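Local coordinates for protein tudor (Drosophila melanogaster, PDB 3NTK) that recognises the Piwi protein Aubergine in a methylarginine-dependent manner through extended Tudor domains, the last of which is described here, and is required for germ cell formation, at residues R109-D114 with H151-F156; C6-F11 with E136-E141. One frame throughout, in Å; residues are numbered along the deposited sequence.

From the N terminus, strand 4-11 opens the OB-fold half of this extended Tudor domain. The chain then passes through strand 16-21, helix 25-38 and the separate four-stranded antiparallel sheet of residues 53-95 before returning in strand 109-113. Interaction 2 closes the longer loop, bringing 136-141 back to 6-11 around that whole excursion. Interaction 1 closes a shorter one, from 109-114 over helix 120-131 and strand 137-145 to 151-156. The two loops cross rather than nest, since 109-114 lies inside the first and 151-156 beyond it. Strands 137-145 and 151-157 are antiparallel neighbours, and their pairing joins both contacts into one curled sheet.

Interaction 1: R109-D114 with H151-F156; sequences RHCELD and HVVRLF
Cys-111, Glu-112 and Leu-113 pair in parallel with His-151, Val-152 and Val-153, the pairing of third and fifth strands that marks an OB-fold barrel. The backbone bonds start with His-151 N to His-110 O (3.0 Å, 173° at the hydrogen) and continue from Glu-112 N to His-151 O (3.0 Å). Val-153 N then bonds to Glu-112 O, and Asp-114 N to Val-153 O (2.9 Å). Beyond the start of this pairing the Arg-109 side chain runs past the His-151 ring. Its CB lies 4.1 Å from His-151 CD2; CG is anti to the carbonyl carbon (chi1 -55°), and the chain stays extended to NE. CD reaches the ring edge in plane, 3.6 Å from His-151 NE2. At the tip NH1 gives a weak hydrogen bond to His-151 NE2 (3.4 Å), the two planes turned 43° apart, while NH2 forms a salt bridge with Asp-24. An alanine in place of His-151 would probably leave Arg-109 NH1 without this acceptor and open a gap beside Arg-109 CD. Cys-111 SG touches Val-153 CG1 on the face that also carries Leu-113. The Asp-114 carboxylate has a firmer partner in Ser-116 than in Arg-154, whose guanidinium edge it meets only in a long salt bridge. Leu-113 CD2 reaches past Val-153 to press on Leu-155 CB at 3.6 Å.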
loop_
_atom_site.group_PDB
_atom_site.type_symbol
_atom_site.label_atom_id
_atom_site.label_comp_id
_atom_site.label_asym_id
_atom_site.label_seq_id
_atom_site.Cartn_x
_atom_site.Cartn_y
_atom_site.Cartn_z
ATOM N N ARG A 109 1.896 0.540 3.905
ATOM C CA ARG A 109 1.324 1.136 5.104
ATOM C C ARG A 109 0.392 2.276 4.782
ATOM O O ARG A 109 0.715 3.136 3.964
ATOM C CB ARG A 109 2.432 1.656 6.012
ATOM C CG ARG A 109 3.438 0.607 6.370
ATOM C CD ARG A 109 4.426 1.127 7.380
ATOM N NE ARG A 109 5.484 0.154 7.610
ATOM C CZ ARG A 109 6.372 0.244 8.592
ATOM N NH1 ARG A 109 6.322 1.265 9.438
ATOM N NH2 ARG A 109 7.308 -0.685 8.719
ATOM N N HIS A 110 -0.774 2.275 5.419
ATOM C CA HIS A 110 -1.724 3.345 5.213
ATOM C C HIS A 110 -1.277 4.518 6.082
ATOM O O HIS A 110 -0.885 4.335 7.245
ATOM C CB HIS A 110 -3.139 2.912 5.610
ATOM C CG HIS A 110 -4.178 3.949 5.324
ATOM N ND1 HIS A 110 -4.903 4.571 6.320
ATOM C CD2 HIS A 110 -4.582 4.511 4.158
ATOM C CE1 HIS A 110 -5.706 5.472 5.778
ATOM N NE2 HIS A 110 -5.530 5.456 4.470
ATOM N N CYS A 111 -1.342 5.716 5.510
ATOM C CA CYS A 111 -0.943 6.945 6.194
ATOM C C CYS A 111 -1.930 8.067 5.946
ATOM O O CYS A 111 -2.672 8.052 4.964
ATOM C CB CYS A 111 0.405 7.454 5.672
ATOM S SG CYS A 111 1.805 6.360 5.801
ATOM N N GLU A 112 -1.918 9.053 6.839
ATOM C CA GLU A 112 -2.743 10.241 6.679
ATOM C C GLU A 112 -1.900 11.387 7.218
ATOM O O GLU A 112 -1.251 11.260 8.254
ATOM C CB GLU A 112 -4.085 10.138 7.422
ATOM C CG GLU A 112 -4.046 10.069 8.932
ATOM C CD GLU A 112 -5.450 10.141 9.537
ATOM O OE1 GLU A 112 -6.332 9.382 9.076
ATOM O OE2 GLU A 112 -5.680 10.945 10.471
ATOM N N LEU A 113 -1.890 12.498 6.494
ATOM C CA LEU A 113 -1.092 13.639 6.906
ATOM C C LEU A 113 -1.624 14.377 8.113
ATOM O O LEU A 113 -2.833 14.473 8.327
ATOM C CB LEU A 113 -0.966 14.656 5.768
ATOM C CG LEU A 113 -0.031 14.370 4.595
ATOM C CD1 LEU A 113 -0.018 15.581 3.667
ATOM C CD2 LEU A 113 1.364 14.077 5.111
ATOM N N ASP A 114 -0.690 14.890 8.905
ATOM C CA ASP A 114 -1.018 15.716 10.056
ATOM C C ASP A 114 -1.559 16.933 9.303
ATOM O O ASP A 114 -0.808 17.614 8.611
ATOM C CB ASP A 114 0.272 16.075 10.796
ATOM C CG ASP A 114 0.091 17.191 11.810
ATOM O OD1 ASP A 114 -0.976 17.843 11.832
ATOM O OD2 ASP A 114 1.041 17.421 12.586
ATOM N N HIS A 151 -0.849 5.219 10.082
ATOM C CA HIS A 151 0.167 6.116 10.627
ATOM C C HIS A 151 -0.223 7.567 10.354
ATOM O O HIS A 151 -0.611 7.895 9.235
ATOM C CB HIS A 151 1.528 5.928 9.946
ATOM C CG HIS A 151 2.237 4.658 10.290
ATOM N ND1 HIS A 151 2.387 4.211 11.584
ATOM C CD2 HIS A 151 2.923 3.789 9.510
ATOM C CE1 HIS A 151 3.135 3.122 11.588
ATOM N NE2 HIS A 151 3.474 2.845 10.342
ATOM N N VAL A 152 -0.117 8.426 11.363
ATOM C CA VAL A 152 -0.369 9.856 11.165
ATOM C C VAL A 152 1.057 10.346 10.943
ATOM O O VAL A 152 1.920 10.131 11.786
ATOM C CB VAL A 152 -0.960 10.533 12.408
ATOM C CG1 VAL A 152 -1.037 12.052 12.178
ATOM C CG2 VAL A 152 -2.350 9.971 12.692
ATOM N N VAL A 153 1.309 10.987 9.808
ATOM C CA VAL A 153 2.667 11.403 9.477
ATOM C C VAL A 153 2.852 12.833 8.974
ATOM O O VAL A 153 1.895 13.540 8.678
ATOM C CB VAL A 153 3.253 10.476 8.375
ATOM C CG1 VAL A 153 3.062 9.009 8.753
ATOM C CG2 VAL A 153 2.573 10.770 7.030
ATOM N N ARG A 154 4.117 13.238 8.896
ATOM C CA ARG A 154 4.507 14.530 8.348
ATOM C C ARG A 154 5.328 14.097 7.141
ATOM O O ARG A 154 6.206 13.237 7.257
ATOM C CB ARG A 154 5.376 15.321 9.321
ATOM C CG ARG A 154 4.610 15.905 10.486
ATOM C CD ARG A 154 5.548 16.623 11.437
ATOM N NE ARG A 154 4.882 16.973 12.686
ATOM C CZ ARG A 154 5.519 17.325 13.798
ATOM N NH1 ARG A 154 6.843 17.379 13.818
ATOM N NH2 ARG A 154 4.832 17.614 14.894
ATOM N N LEU A 155 5.033 14.681 5.987
ATOM C CA LEU A 155 5.704 14.308 4.749
ATOM C C LEU A 155 6.849 15.237 4.353
ATOM O O LEU A 155 6.760 16.460 4.497
ATOM C CB LEU A 155 4.670 14.246 3.620
ATOM C CG LEU A 155 5.103 13.767 2.231
ATOM C CD1 LEU A 155 5.520 12.311 2.293
ATOM C CD2 LEU A 155 3.951 13.956 1.249
ATOM N N PHE A 156 7.922 14.636 3.850
ATOM C CA PHE A 156 9.093 15.382 3.409
ATOM C C PHE A 156 9.539 14.915 2.033
ATOM O O PHE A 156 9.286 13.778 1.627
ATOM C CB PHE A 156 10.254 15.209 4.393
ATOM C CG PHE A 156 9.945 15.675 5.788
ATOM C CD1 PHE A 156 9.077 14.952 6.600
ATOM C CD2 PHE A 156 10.508 16.847 6.284
ATOM C CE1 PHE A 156 8.769 15.393 7.887
ATOM C CE2 PHE A 156 10.206 17.297 7.570
ATOM C CZ PHE A 156 9.334 16.567 8.372
#

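Interaction 2: C6-F11 with E136-E141; sequences CVVVQF and ETFQVE
The first and fourth strands of the OB-fold barrel meet at Cys-6 and Phe-138, an antiparallel hydrogen-bonded pair that closes the circuit of five strands. Cys-6 N bonds to Phe-138 O at 2.9 Å, and Phe-138 N returns to Cys-6 O at 2.8 Å with an almost straight 174° at the hydrogen. Cys-6 O also receives a CA-H...O contact from Thr-137 CA (3.4 Å). The strands run at 105° to each other and soon part, and a water takes over beyond the pair: it accepts from Val-8 N (2.9 Å) and lies 2.7 Å from Glu-136 O. Cys-6 and Phe-138 send their side chains to the same face. SG of Cys-6 sits between the backbone N and carbonyl carbon (chi1 65°), where it meets Val-140 CG1 at 3.8 Å and lies over the Phe-138 carbonyl oxygen. Val-8 CG2, anti to its own carbonyl carbon, approaches Phe-138 CD1 obliquely at 4.1 Å. On the other side of strand 4-11, Val-7 CG1 and CG2 both come near Glu-136 O. Farther along, Val-9 and Gln-10 together face Tyr-18 in a classic beta bulge against strand 16-21. Helix 120-131 packs against this junction, with Ile-130 touching both Val-8 and Phe-138 and Phe-129 touching Phe-138, while Leu-155 of strand 151-157 lies against Phe-138 and Val-140.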
loop_
_atom_site.group_PDB
_atom_site.type_symbol
_atom_site.label_atom_id
_atom_site.label_comp_id
_atom_site.label_asym_id
_atom_site.label_seq_id
_atom_site.Cartn_x
_atom_site.Cartn_y
_atom_site.Cartn_z
ATOM N N CYS A 6 10.703 6.261 2.101
ATOM C CA CYS A 6 9.626 5.428 1.596
ATOM C C CYS A 6 9.280 5.871 0.185
ATOM O O CYS A 6 9.802 6.873 -0.316
ATOM C CB CYS A 6 8.388 5.567 2.477
ATOM S SG CYS A 6 7.655 7.214 2.461
ATOM N N VAL A 7 8.407 5.105 -0.455
ATOM C CA VAL A 7 7.934 5.431 -1.785
ATOM C C VAL A 7 6.424 5.409 -1.630
ATOM O O VAL A 7 5.894 4.567 -0.906
ATOM C CB VAL A 7 8.368 4.375 -2.835
ATOM C CG1 VAL A 7 7.714 4.672 -4.169
ATOM C CG2 VAL A 7 9.884 4.385 -2.997
ATOM N N VAL A 8 5.738 6.349 -2.272
ATOM C CA VAL A 8 4.282 6.397 -2.204
ATOM C C VAL A 8 3.763 5.475 -3.306
ATOM O O VAL A 8 4.088 5.660 -4.476
ATOM C CB VAL A 8 3.764 7.835 -2.437
ATOM C CG1 VAL A 8 2.241 7.857 -2.419
ATOM C CG2 VAL A 8 4.318 8.763 -1.361
ATOM N N VAL A 9 2.965 4.479 -2.938
ATOM C CA VAL A 9 2.448 3.537 -3.925
ATOM C C VAL A 9 0.998 3.785 -4.311
ATOM O O VAL A 9 0.536 3.307 -5.352
ATOM C CB VAL A 9 2.593 2.073 -3.436
ATOM C CG1 VAL A 9 4.067 1.725 -3.293
ATOM C CG2 VAL A 9 1.865 1.882 -2.101
ATOM N N GLN A 10 0.284 4.526 -3.472
ATOM C CA GLN A 10 -1.113 4.845 -3.728
ATOM C C GLN A 10 -1.397 6.187 -3.061
ATOM O O GLN A 10 -1.060 6.381 -1.898
ATOM C CB GLN A 10 -2.015 3.766 -3.129
ATOM C CG GLN A 10 -3.467 3.865 -3.542
ATOM C CD GLN A 10 -3.704 3.365 -4.954
ATOM O OE1 GLN A 10 -4.812 3.471 -5.484
ATOM N NE2 GLN A 10 -2.662 2.810 -5.571
ATOM N N PHE A 11 -2.015 7.112 -3.788
ATOM C CA PHE A 11 -2.299 8.422 -3.211
ATOM C C PHE A 11 -3.673 8.957 -3.598
ATOM O O PHE A 11 -3.867 9.457 -4.703
ATOM C CB PHE A 11 -1.206 9.412 -3.629
ATOM C CG PHE A 11 -1.223 10.707 -2.863
ATOM C CD1 PHE A 11 -1.973 11.790 -3.312
ATOM C CD2 PHE A 11 -0.489 10.840 -1.686
ATOM C CE1 PHE A 11 -1.990 12.993 -2.595
ATOM C CE2 PHE A 11 -0.499 12.033 -0.964
ATOM C CZ PHE A 11 -1.251 13.110 -1.422
ATOM N N GLU A 136 9.655 8.105 -7.021
ATOM C CA GLU A 136 10.678 8.786 -6.242
ATOM C C GLU A 136 10.554 8.544 -4.744
ATOM O O GLU A 136 9.488 8.192 -4.239
ATOM C CB GLU A 136 10.644 10.289 -6.514
ATOM C CG GLU A 136 10.658 10.646 -7.989
ATOM C CD GLU A 136 11.286 11.997 -8.248
ATOM O OE1 GLU A 136 10.978 12.947 -7.501
ATOM O OE2 GLU A 136 12.084 12.111 -9.201
ATOM N N THR A 137 11.660 8.748 -4.040
ATOM C CA THR A 137 11.702 8.559 -2.598
ATOM C C THR A 137 11.255 9.802 -1.839
ATOM O O THR A 137 11.623 10.922 -2.187
ATOM C CB THR A 137 13.133 8.188 -2.140
ATOM O OG1 THR A 137 13.483 6.904 -2.672
ATOM C CG2 THR A 137 13.221 8.145 -0.621
ATOM N N PHE A 138 10.446 9.586 -0.807
ATOM C CA PHE A 138 9.955 10.650 0.062
ATOM C C PHE A 138 10.344 10.204 1.460
ATOM O O PHE A 138 10.833 9.092 1.640
ATOM C CB PHE A 138 8.424 10.761 0.007
ATOM C CG PHE A 138 7.898 11.382 -1.254
ATOM C CD1 PHE A 138 7.768 10.634 -2.414
ATOM C CD2 PHE A 138 7.548 12.728 -1.282
ATOM C CE1 PHE A 138 7.298 11.219 -3.591
ATOM C CE2 PHE A 138 7.078 13.321 -2.452
ATOM C CZ PHE A 138 6.953 12.567 -3.605
ATOM N N GLN A 139 10.152 11.066 2.449
ATOM C CA GLN A 139 10.433 10.675 3.824
ATOM C C GLN A 139 9.196 10.993 4.641
ATOM O O GLN A 139 8.445 11.915 4.317
ATOM C CB GLN A 139 11.623 11.433 4.416
ATOM C CG GLN A 139 12.950 11.172 3.732
ATOM C CD GLN A 139 13.036 11.867 2.401
ATOM O OE1 GLN A 139 12.797 13.077 2.307
ATOM N NE2 GLN A 139 13.381 11.118 1.360
ATOM N N VAL A 140 8.968 10.211 5.686
ATOM C CA VAL A 140 7.831 10.447 6.559
ATOM C C VAL A 140 8.291 10.414 8.001
ATOM O O VAL A 140 9.168 9.627 8.366
ATOM C CB VAL A 140 6.712 9.382 6.390
ATOM C CG1 VAL A 140 6.032 9.542 5.041
ATOM C CG2 VAL A 140 7.293 7.977 6.545
ATOM N N GLU A 141 7.722 11.300 8.810
ATOM C CA GLU A 141 8.012 11.327 10.231
ATOM C C GLU A 141 6.735 10.720 10.794
ATOM O O GLU A 141 5.651 11.245 10.557
ATOM C CB GLU A 141 8.171 12.760 10.746
ATOM C CG GLU A 141 8.744 12.842 12.159
ATOM C CD GLU A 141 8.483 14.180 12.841
ATOM O OE1 GLU A 141 8.419 15.213 12.139
ATOM O OE2 GLU A 141 8.356 14.199 14.085
HETATM O O HOH W 1 6.861 7.907 -4.458
#